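Local coordinates for Lmo2445 protein (Listeria monocytogenes EGD-e, PDB 5HZL) that is of uncharacterised function but, as a secreted internalin-like leucine-rich-repeat protein that binds calcium, probably makes contacts with other molecules outside the bacterial cell, at residues V14-P19 with D44-A49; A18-A23 with L37-V42. All coordinates share one frame; numbering follows the deposited sequence.

Contacts 1 and 2 lie side by side at the N-terminal end of the elongated chain, with centres about 8 Å apart and about 36 and 34 Å, respectively, from the chain's centre. Both include the short strand 18-19: contact 1 pairs it with strand 45-46, and contact 2 sets the helix that follows it, 20-23, against the loop after helix 27-36. Along the chain, residues 37-49 fold back along 14-23. A probable hydrogen bond between Ile-20 N and Asp-44 O and packing of Ile-46 against Ile-20 join the contacts, and Asp-40 and Asp-44 share one calcium ion. Both belong to the N-terminal cap that precedes the parallel repeat sheet, which starts at 56-58.

Contact 1 of 2, residues V14-P19 with D44-A49; sequences VPLPAP and DTITQA. With CA (calcium ion), chain C.
Ala-18 and Ile-46 face each other as a hydrogen-bonded antiparallel pair. Ile-46 N gives Ala-18 O a nearly straight bond of 3.0 Å. The return bond, from Ala-18 N to Ile-46 O, is weak at 3.4 Å. Prolines at 17 and 19 have no N-H to offer, which limits 17-19 to this one donor. Ile-46 CG1 sits between its own backbone N and carbonyl carbon (chi1 56°), and from there it lies against Ala-18 O. The small methyl of Ala-18 suits this buried face, which it shares with the Ile-46 side chain.

Around this pair, Pro-17 CB rests on the Thr-45 CG2 methyl, 3.6 Å away, at the exposed margin. The peptide bond before Pro-17 is cis, bending the chain just ahead of the strand. Leu-16 points at 44-49, and its two methyls divide between the strand and the start of the next helix: CD2 is 4.4 Å from Ile-46 CG1, while CD1 reaches Gln-48 N at 3.8 Å and meets the amide oxygen of Gln-48 as well.

The two-stranded pairing is part of the calcium-binding N-terminal cap of the internalin family, which belongs to the EF-hand clan. Its second strand leads straight into helix 48-51: Thr-47 is the N-cap, its OG1 accepting a hydrogen bond from Asp-50 N. Gln-48 is turned by its bent chain so that NE2 bonds Asp-52 and the carbonyl of Val-76. At the opposite end, Pro-19 CA gives a CA-H...O contact to Asp-44 O at 3.4 Å, and the Asp-44 carboxylate grips calcium with OD1 and OD2, both at 2.5 Å. A weak bond from Ser-41 N also reaches OD2.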
# COMPACT_ATOMS: atom_id res chain seq x y z
N VAL A 14 -6.35 28.91 -10.97
CA VAL A 14 -7.39 29.92 -10.73
C VAL A 14 -6.60 31.20 -10.50
O VAL A 14 -5.81 31.26 -9.58
CB VAL A 14 -8.30 29.56 -9.52
CG1 VAL A 14 -9.10 30.76 -9.02
CG2 VAL A 14 -9.21 28.40 -9.88
N PRO A 15 -6.84 32.25 -11.32
CA PRO A 15 -6.03 33.47 -11.14
C PRO A 15 -6.19 34.18 -9.80
O PRO A 15 -7.31 34.32 -9.32
CB PRO A 15 -6.49 34.37 -12.30
CG PRO A 15 -7.32 33.52 -13.20
CD PRO A 15 -7.90 32.45 -12.33
N LEU A 16 -5.06 34.60 -9.23
CA LEU A 16 -5.00 35.31 -7.95
C LEU A 16 -4.61 36.80 -8.17
O LEU A 16 -3.91 37.11 -9.14
CB LEU A 16 -3.98 34.64 -7.02
CG LEU A 16 -4.21 33.17 -6.63
CD1 LEU A 16 -3.06 32.67 -5.77
CD2 LEU A 16 -5.54 32.98 -5.91
N PRO A 17 -4.99 37.72 -7.28
CA PRO A 17 -5.75 37.42 -6.05
C PRO A 17 -7.18 36.98 -6.27
O PRO A 17 -7.81 37.31 -7.29
CB PRO A 17 -5.72 38.76 -5.28
CG PRO A 17 -4.63 39.55 -5.91
CD PRO A 17 -4.59 39.13 -7.34
N ALA A 18 -7.68 36.21 -5.31
CA ALA A 18 -9.05 35.71 -5.36
C ALA A 18 -9.48 35.20 -3.99
O ALA A 18 -8.61 34.90 -3.16
CB ALA A 18 -9.17 34.58 -6.38
N PRO A 19 -10.80 35.10 -3.75
CA PRO A 19 -11.24 34.55 -2.45
C PRO A 19 -10.85 33.08 -2.32
O PRO A 19 -10.75 32.35 -3.32
CB PRO A 19 -12.78 34.69 -2.47
CG PRO A 19 -13.09 35.58 -3.62
CD PRO A 19 -11.94 35.49 -4.59
N ASP A 44 -12.38 35.59 2.30
CA ASP A 44 -11.25 36.49 2.34
C ASP A 44 -10.35 36.20 1.15
O ASP A 44 -10.21 35.07 0.71
CB ASP A 44 -10.48 36.37 3.67
CG ASP A 44 -11.29 36.88 4.88
OD1 ASP A 44 -12.27 37.63 4.74
OD2 ASP A 44 -10.94 36.55 6.02
N THR A 45 -9.74 37.26 0.64
CA THR A 45 -8.86 37.16 -0.51
C THR A 45 -7.45 36.77 -0.11
O THR A 45 -6.92 37.25 0.89
CB THR A 45 -8.85 38.51 -1.25
OG1 THR A 45 -10.18 38.80 -1.70
CG2 THR A 45 -7.94 38.50 -2.45
N ILE A 46 -6.86 35.89 -0.92
CA ILE A 46 -5.49 35.44 -0.73
C ILE A 46 -4.67 35.75 -1.97
O ILE A 46 -5.20 35.81 -3.09
CB ILE A 46 -5.38 33.94 -0.41
CG1 ILE A 46 -6.05 33.08 -1.50
CG2 ILE A 46 -5.99 33.68 0.96
CD1 ILE A 46 -5.85 31.59 -1.35
N THR A 47 -3.37 35.93 -1.75
CA THR A 47 -2.43 36.25 -2.80
C THR A 47 -1.50 35.09 -2.97
O THR A 47 -1.49 34.18 -2.13
CB THR A 47 -1.59 37.48 -2.40
OG1 THR A 47 -0.86 37.19 -1.20
CG2 THR A 47 -2.49 38.71 -2.17
N GLN A 48 -0.71 35.11 -4.04
CA GLN A 48 0.27 34.06 -4.26
C GLN A 48 1.30 34.12 -3.11
O GLN A 48 1.83 33.09 -2.71
CB GLN A 48 0.94 34.17 -5.64
CG GLN A 48 1.97 33.07 -5.92
CD GLN A 48 1.39 31.66 -5.90
OE1 GLN A 48 0.43 31.35 -6.60
NE2 GLN A 48 2.01 30.79 -5.10
N ALA A 49 1.54 35.33 -2.59
CA ALA A 49 2.45 35.53 -1.44
C ALA A 49 1.93 34.84 -0.18
O ALA A 49 2.73 34.39 0.64
CB ALA A 49 2.66 37.01 -1.18
CA CA C . -11.84 38.63 6.97
O HOH W 1 -14.26 38.49 7.31

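Contact 2 of 2, residues A18-A23 with L37-V42. With CA (calcium ion), chain C.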
# COMPACT_ATOMS: atom_id res chain seq x y z
N ALA A 18 -7.68 36.21 -5.31
CA ALA A 18 -9.05 35.71 -5.36
C ALA A 18 -9.48 35.20 -3.99
O ALA A 18 -8.61 34.90 -3.16
CB ALA A 18 -9.17 34.58 -6.38
N PRO A 19 -10.80 35.10 -3.75
CA PRO A 19 -11.24 34.55 -2.45
C PRO A 19 -10.85 33.08 -2.32
O PRO A 19 -10.75 32.35 -3.32
CB PRO A 19 -12.78 34.69 -2.47
CG PRO A 19 -13.09 35.58 -3.62
CD PRO A 19 -11.94 35.49 -4.59
N ILE A 20 -10.64 32.63 -1.08
CA ILE A 20 -10.26 31.25 -0.84
C ILE A 20 -11.29 30.28 -1.40
O ILE A 20 -10.90 29.30 -2.05
CB ILE A 20 -10.01 30.99 0.66
CG1 ILE A 20 -8.90 31.92 1.16
CG2 ILE A 20 -9.60 29.54 0.87
CD1 ILE A 20 -8.71 31.92 2.66
N ILE A 21 -12.58 30.56 -1.21
CA ILE A 21 -13.67 29.69 -1.70
C ILE A 21 -13.72 29.59 -3.24
O ILE A 21 -14.25 28.62 -3.79
CB ILE A 21 -15.07 30.11 -1.13
CG1 ILE A 21 -16.11 28.97 -1.23
CG2 ILE A 21 -15.59 31.39 -1.77
CD1 ILE A 21 -15.69 27.68 -0.56
N GLU A 22 -13.18 30.60 -3.93
CA GLU A 22 -13.14 30.54 -5.40
C GLU A 22 -11.94 29.71 -5.83
O GLU A 22 -12.01 28.96 -6.79
CB GLU A 22 -13.11 31.91 -6.07
CG GLU A 22 -14.40 32.71 -5.91
CD GLU A 22 -14.46 33.94 -6.81
OE1 GLU A 22 -13.45 34.23 -7.53
OE2 GLU A 22 -15.51 34.62 -6.81
N ALA A 23 -10.84 29.84 -5.09
CA ALA A 23 -9.63 29.08 -5.40
C ALA A 23 -9.80 27.59 -5.09
O ALA A 23 -9.40 26.73 -5.88
CB ALA A 23 -8.43 29.63 -4.63
N LEU A 37 -3.63 30.27 7.25
CA LEU A 37 -3.31 31.67 6.94
C LEU A 37 -3.91 32.63 7.96
O LEU A 37 -3.72 33.83 7.87
CB LEU A 37 -3.85 32.01 5.57
CG LEU A 37 -3.25 31.20 4.43
CD1 LEU A 37 -4.03 31.41 3.14
CD2 LEU A 37 -1.78 31.58 4.26
N ASP A 38 -4.65 32.06 8.89
CA ASP A 38 -5.29 32.78 9.96
C ASP A 38 -6.27 33.88 9.45
O ASP A 38 -6.26 35.02 9.93
CB ASP A 38 -4.26 33.33 10.95
CG ASP A 38 -4.91 33.78 12.27
OD1 ASP A 38 -5.69 33.00 12.87
OD2 ASP A 38 -4.62 34.91 12.71
N LYS A 39 -7.10 33.50 8.48
CA LYS A 39 -8.14 34.35 7.89
C LYS A 39 -9.42 33.90 8.56
O LYS A 39 -9.63 32.70 8.73
CB LYS A 39 -8.27 34.13 6.38
CG LYS A 39 -7.04 34.48 5.56
CD LYS A 39 -6.65 35.94 5.69
CE LYS A 39 -5.46 36.29 4.83
NZ LYS A 39 -5.17 37.73 5.03
N ASP A 40 -10.29 34.83 8.93
CA ASP A 40 -11.52 34.41 9.59
C ASP A 40 -12.66 33.99 8.67
O ASP A 40 -13.72 33.67 9.18
CB ASP A 40 -12.02 35.49 10.57
CG ASP A 40 -12.51 36.74 9.89
OD1 ASP A 40 -12.34 36.94 8.65
OD2 ASP A 40 -13.09 37.55 10.63
N SER A 41 -12.48 33.96 7.35
CA SER A 41 -13.57 33.58 6.43
C SER A 41 -13.09 33.07 5.08
O SER A 41 -12.15 33.63 4.51
CB SER A 41 -14.49 34.80 6.18
OG SER A 41 -15.54 34.55 5.25
N VAL A 42 -13.75 32.05 4.54
CA VAL A 42 -13.38 31.50 3.23
C VAL A 42 -13.59 32.50 2.09
O VAL A 42 -13.19 32.25 0.96
CB VAL A 42 -14.08 30.17 2.91
CG1 VAL A 42 -13.64 29.08 3.89
CG2 VAL A 42 -15.59 30.33 2.92
CA CA C . -11.84 38.63 6.97
O HOH W 1 -14.26 38.49 7.31
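Val-42 O accepts a hydrogen bond of 2.8 Å from Ile-21 N, with an N-H...O angle of 149°, and the donor lies in the carbonyl plane. Ile-21 N stands at the start of a helix, where no carbonyl of an earlier turn is on hand, and the loop carbonyl of Val-42 serves as its acceptor instead. Ile-20 N is also close to Val-42 O but poorly aimed at it, and it probably bonds Asp-44 O. Ile-20 CB and Ile-21 CB come up beside the Val-42 oxygen, at 3.4 and 3.5 Å, and flank it with aliphatic carbon.

The Val-42 side chain continues the contact: with CG1 anti to the carbonyl carbon (chi1 -65°), CG2 falls between the backbone N and C and faces Ile-21 CB at 4.1 Å. A compact beta-branched residue suits this position, since Val-42 also packs on Ala-30 and Glu-31 of helix 27-36, and Ile-20 touches Ala-30 too. Ile-20 is longer; its CD1 extends to Lys-39 CG at 4.2 Å, meeting the aliphatic part of the lysine while the end of that chain leads away.

The loop opens with a Schellman motif at the end of helix 27-36: Asp-38 is its positive-phi residue, Lys-39 N bonds Ala-34 O and Asp-38 N bonds Gly-35 O. It belongs to the calcium-binding N-terminal region of the internalin family, a family grouped with the EF-hands. Pro-19, the N-cap residue on the other segment, carries the carbonyl that receives Ala-23 N at 3.1 Å.

Further out along the loop, Asp-40 binds calcium through one carboxylate oxygen, OD1, at 2.4 Å. Asp-44 and a water are the other ligands found on this ion, and Asp-38 takes part in a separate calcium site with Gly-35.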